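Local coordinates for chitin-binding domain 3 protein (Micromonospora aurantiaca ATCC 27029, PDB 5OPF) that probably cleaves polysaccharides such as cellulose by oxidation, as a copper-dependent lytic polysaccharide monooxygenase, at residues Asn96-Lys101 against Ala161-Arg166; Asp111-Tyr116 against Ile157-Asn162. One frame throughout, in Å; residues are numbered along the deposited sequence.

Both contacts use strand 154-162, but they meet different sides of it. Contact 1 joins it to its neighbour in the same sheet, strand 97-104, and runs on into the turn at the strand end, so it is only partly buried and mostly polar: backbone pairs, an asparagine side chain tied to two carbonyls, a water. Contact 2 looks from that sheet across to strand 110-118 of the facing sheet; it is buried, has no hydrogen bonds and consists of aliphatic methyl groups. Ala161 belongs to both, its backbone paired and its methyl over a phenylalanine ring in contact 1, the same methyl meeting the facing sheet in contact 2.

Contact 1: Asn96-Lys101 against Ala161-Arg166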
# COMPACT_ATOMS: atom_id res chain seq x y z
N ASN A 96 11.44 -9.58 -10.38
CA ASN A 96 10.76 -10.63 -9.62
C ASN A 96 11.27 -10.73 -8.19
O ASN A 96 10.48 -10.96 -7.26
CB ASN A 96 10.87 -11.96 -10.33
CG ASN A 96 10.16 -11.94 -11.66
OD1 ASN A 96 10.79 -11.67 -12.69
ND2 ASN A 96 8.86 -12.17 -11.65
N ASN A 97 12.57 -10.58 -8.00
CA ASN A 97 13.16 -10.40 -6.67
C ASN A 97 13.28 -8.90 -6.47
O ASN A 97 14.06 -8.24 -7.17
CB ASN A 97 14.53 -11.05 -6.60
CG ASN A 97 14.45 -12.53 -6.56
OD1 ASN A 97 14.30 -13.12 -5.49
ND2 ASN A 97 14.55 -13.17 -7.72
N PHE A 98 12.52 -8.36 -5.53
CA PHE A 98 12.47 -6.93 -5.31
C PHE A 98 12.46 -6.67 -3.82
O PHE A 98 12.45 -7.59 -3.00
CB PHE A 98 11.30 -6.27 -6.06
CG PHE A 98 9.94 -6.62 -5.52
CD1 PHE A 98 9.38 -7.86 -5.77
CD2 PHE A 98 9.23 -5.71 -4.77
CE1 PHE A 98 8.13 -8.18 -5.29
CE2 PHE A 98 7.98 -6.02 -4.28
CZ PHE A 98 7.42 -7.25 -4.54
N ARG A 99 12.51 -5.39 -3.48
CA ARG A 99 12.57 -4.93 -2.10
C ARG A 99 11.48 -3.91 -1.85
O ARG A 99 11.30 -2.98 -2.65
CB ARG A 99 13.94 -4.31 -1.83
CG ARG A 99 15.06 -5.33 -1.98
CD ARG A 99 16.40 -4.72 -2.32
NE ARG A 99 16.96 -3.90 -1.26
CZ ARG A 99 17.37 -4.35 -0.07
NH1 ARG A 99 17.25 -5.63 0.24
NH2 ARG A 99 17.90 -3.50 0.80
N VAL A 100 10.76 -4.07 -0.74
CA VAL A 100 9.73 -3.13 -0.32
C VAL A 100 10.33 -2.24 0.76
O VAL A 100 10.74 -2.73 1.82
CB VAL A 100 8.51 -3.88 0.22
CG1 VAL A 100 7.51 -2.92 0.87
CG2 VAL A 100 7.84 -4.71 -0.89
N LYS A 101 10.40 -0.93 0.49
CA LYS A 101 10.89 0.03 1.47
C LYS A 101 9.71 0.59 2.25
O LYS A 101 8.83 1.25 1.68
CB LYS A 101 11.65 1.18 0.80
CG LYS A 101 12.28 2.12 1.82
CD LYS A 101 13.00 3.28 1.14
CE LYS A 101 13.42 4.36 2.14
NZ LYS A 101 14.17 5.47 1.45
N ALA A 161 11.40 -9.53 -1.17
CA ALA A 161 10.22 -10.21 -1.69
C ALA A 161 10.61 -10.91 -2.98
O ALA A 161 11.40 -10.38 -3.77
CB ALA A 161 9.09 -9.21 -1.96
N ASN A 162 10.07 -12.11 -3.20
CA ASN A 162 10.37 -12.87 -4.41
C ASN A 162 9.06 -13.39 -4.97
O ASN A 162 8.41 -14.24 -4.35
CB ASN A 162 11.33 -14.03 -4.15
CG ASN A 162 11.65 -14.80 -5.42
OD1 ASN A 162 11.40 -14.32 -6.52
ND2 ASN A 162 12.18 -16.01 -5.27
N ALA A 163 8.67 -12.87 -6.14
CA ALA A 163 7.40 -13.22 -6.78
C ALA A 163 7.71 -13.90 -8.12
O ALA A 163 7.69 -13.25 -9.17
CB ALA A 163 6.54 -11.97 -6.95
N PRO A 164 7.99 -15.20 -8.10
CA PRO A 164 8.38 -15.88 -9.34
C PRO A 164 7.25 -15.92 -10.35
O PRO A 164 6.06 -16.03 -10.00
CB PRO A 164 8.72 -17.30 -8.87
CG PRO A 164 8.88 -17.22 -7.41
CD PRO A 164 8.03 -16.11 -6.94
N GLY A 165 7.63 -15.85 -11.61
CA GLY A 165 6.72 -16.04 -12.71
C GLY A 165 5.89 -14.84 -13.09
O GLY A 165 5.21 -14.89 -14.12
N ARG A 166 5.92 -13.75 -12.34
CA ARG A 166 5.12 -12.58 -12.66
C ARG A 166 5.73 -11.80 -13.82
O ARG A 166 6.95 -11.57 -13.86
CB ARG A 166 5.03 -11.65 -11.46
CG ARG A 166 3.93 -11.96 -10.45
CD ARG A 166 4.10 -13.31 -9.81
NE ARG A 166 3.18 -13.42 -8.68
CZ ARG A 166 3.25 -14.35 -7.74
NH1 ARG A 166 4.19 -15.28 -7.80
NH2 ARG A 166 2.38 -14.34 -6.75
O HOH W 1 9.38 -10.89 -15.24
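Asn96 and Phe98 meet the segment 161-166 from different first torsions: in Asn96 CG stands beside the backbone N, anti to the carbonyl carbon (chi1 -64°), while in Phe98 CG sits between N and carbonyl carbon (chi1 69°). Here, in one sheet of the immunoglobulin-like beta-sandwich, the start of one strand pairs antiparallel with the end of the other. Phe98 and Ala161 form a hydrogen-bonded pair, Phe98 N to Ala161 O and Ala161 N to Phe98 O, both 2.9 Å. On the interior face the methyl CB of Ala161 lies over one face of the Phe98 ring, a CH-pi contact 3.8 Å from the ring centroid, and Val117 of the other sheet also touches the Phe98 side chain. On the opposite face Asn97 and Asn162, a non-hydrogen-bonded pair, lie side by side pointing the same way, their amide planes 28° apart; their OD1 atoms come within 3.3 Å, a contact of two acceptors and no bond.

Beyond the strands, Ala163 N donates to Asn96 O, and the chain enters a type II turn from Ala163 to Arg166. Asn96 grips both ends of that turn: ND2 donates to Ala163 O at 2.9 Å and to Arg166 O at 3.0 Å, both acceptors close to its amide plane. An alanine here would probably leave those two carbonyls without their shared donor and the turn freer to shift. The guanidinium of Arg166 turns away from Asn96: NE bonds to Thr118 O and NH2 forms a salt bridge with Glu135, while NH1 closes back on Pro164 O. A water lies 3.0 Å from Asn96 OD1 and 2.9 Å from Arg166 O, placed to donate to either.

Contact 2: Asp111-Tyr116 against Ile157-Asn162; sequences DYIRVY and IQIPAN
Ile157 touches Ile113 lightly, CG2 of the former lying 4.4 Å from CD1 of the latter, while Trp148 packs against both isoleucines. Two residues on, Ile159 carries the larger share. The chi2 of Ile159, 108°, is well away from a staggered position and brings its CD1 to 3.9 Å from Ile113 CG2 and 4.1 Å from Ile113 CD1. The two side chains cross at about a right angle. The other branch of Ile159, CG2, meets CG2 of Val115, also at 3.9 Å. This is the interior of a beta-sandwich of the immunoglobulin-like kind, with strand 157-162 in one sheet and strand 112-116 in the other; the axes of these segments pass 8.2 Å apart at an angle of 29°, too far for backbone bonding, and between these two segments only side chains meet. Each strand sends alternate residues inward. Strand 112-116 is held in its own sheet from both flanks, Arg114 bonding through its backbone to Ile175 and Val115 to Val137. Last comes Ala161. Val115 has CG1 anti to its backbone N (chi1 177°), and that methyl group rests 4.0 Å from Ala161 CB.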
# COMPACT_ATOMS: atom_id res chain seq x y z
N ASP A 111 5.44 -5.80 14.81
CA ASP A 111 5.29 -7.20 15.20
C ASP A 111 5.58 -8.10 14.00
O ASP A 111 6.14 -9.20 14.16
CB ASP A 111 3.86 -7.48 15.71
CG ASP A 111 3.54 -6.80 17.03
OD1 ASP A 111 4.41 -6.14 17.64
OD2 ASP A 111 2.40 -7.00 17.49
N TYR A 112 5.22 -7.63 12.81
CA TYR A 112 5.54 -8.27 11.54
C TYR A 112 5.18 -7.30 10.43
O TYR A 112 4.36 -6.38 10.63
CB TYR A 112 4.80 -9.61 11.33
CG TYR A 112 3.31 -9.58 11.61
CD1 TYR A 112 2.40 -9.21 10.63
CD2 TYR A 112 2.82 -9.94 12.84
CE1 TYR A 112 1.03 -9.18 10.89
CE2 TYR A 112 1.46 -9.93 13.11
CZ TYR A 112 0.56 -9.55 12.12
OH TYR A 112 -0.80 -9.54 12.40
N ILE A 113 5.80 -7.49 9.27
CA ILE A 113 5.35 -6.88 8.02
C ILE A 113 5.29 -7.99 6.98
O ILE A 113 6.29 -8.70 6.79
CB ILE A 113 6.27 -5.74 7.55
CG1 ILE A 113 6.35 -4.62 8.59
CG2 ILE A 113 5.75 -5.18 6.21
CD1 ILE A 113 7.26 -3.45 8.21
N ARG A 114 4.14 -8.15 6.35
CA ARG A 114 3.91 -9.19 5.35
C ARG A 114 3.74 -8.53 3.99
O ARG A 114 3.03 -7.54 3.85
CB ARG A 114 2.66 -10.00 5.70
CG ARG A 114 2.85 -10.84 6.94
CD ARG A 114 1.55 -11.46 7.47
NE ARG A 114 1.80 -12.12 8.74
CZ ARG A 114 0.88 -12.39 9.66
NH1 ARG A 114 -0.40 -12.10 9.44
NH2 ARG A 114 1.24 -12.94 10.80
N VAL A 115 4.40 -9.11 2.98
CA VAL A 115 4.33 -8.64 1.60
C VAL A 115 3.71 -9.73 0.74
O VAL A 115 4.24 -10.85 0.65
CB VAL A 115 5.71 -8.24 1.06
CG1 VAL A 115 5.63 -7.81 -0.41
CG2 VAL A 115 6.32 -7.13 1.91
N TYR A 116 2.59 -9.40 0.10
CA TYR A 116 1.89 -10.26 -0.83
C TYR A 116 1.99 -9.66 -2.23
O TYR A 116 2.05 -8.43 -2.40
CB TYR A 116 0.39 -10.34 -0.47
CG TYR A 116 0.10 -10.95 0.88
CD1 TYR A 116 0.11 -10.18 2.03
CD2 TYR A 116 -0.17 -12.30 1.00
CE1 TYR A 116 -0.14 -10.74 3.26
CE2 TYR A 116 -0.42 -12.87 2.24
CZ TYR A 116 -0.39 -12.08 3.36
OH TYR A 116 -0.63 -12.63 4.61
N ILE A 157 12.83 0.49 6.67
CA ILE A 157 13.37 -0.86 6.55
C ILE A 157 13.01 -1.41 5.18
O ILE A 157 11.98 -1.07 4.61
CB ILE A 157 12.88 -1.75 7.71
CG1 ILE A 157 13.74 -3.01 7.79
CG2 ILE A 157 11.39 -2.07 7.58
CD1 ILE A 157 13.63 -3.72 9.12
N GLN A 158 13.87 -2.29 4.67
CA GLN A 158 13.64 -2.95 3.39
C GLN A 158 13.25 -4.40 3.64
O GLN A 158 13.95 -5.12 4.37
CB GLN A 158 14.90 -2.91 2.51
CG GLN A 158 15.40 -1.50 2.18
CD GLN A 158 14.80 -0.91 0.92
OE1 GLN A 158 13.95 -1.52 0.26
NE2 GLN A 158 15.24 0.29 0.57
N ILE A 159 12.16 -4.85 3.02
CA ILE A 159 11.67 -6.22 3.13
C ILE A 159 11.91 -6.92 1.80
O ILE A 159 11.29 -6.55 0.79
CB ILE A 159 10.19 -6.28 3.50
CG1 ILE A 159 9.90 -5.53 4.80
CG2 ILE A 159 9.74 -7.72 3.62
CD1 ILE A 159 9.16 -4.24 4.63
N PRO A 160 12.76 -7.94 1.74
CA PRO A 160 12.92 -8.70 0.50
C PRO A 160 11.65 -9.44 0.13
O PRO A 160 10.92 -9.93 0.99
CB PRO A 160 14.05 -9.69 0.83
CG PRO A 160 14.73 -9.12 2.02
CD PRO A 160 13.66 -8.41 2.80
N ALA A 161 11.40 -9.53 -1.17
CA ALA A 161 10.22 -10.21 -1.69
C ALA A 161 10.61 -10.91 -2.98
O ALA A 161 11.40 -10.38 -3.77
CB ALA A 161 9.09 -9.21 -1.96
N ASN A 162 10.07 -12.11 -3.20
CA ASN A 162 10.37 -12.87 -4.41
C ASN A 162 9.06 -13.39 -4.97
O ASN A 162 8.41 -14.24 -4.35
CB ASN A 162 11.33 -14.03 -4.15
CG ASN A 162 11.65 -14.80 -5.42
OD1 ASN A 162 11.40 -14.32 -6.52
ND2 ASN A 162 12.18 -16.01 -5.27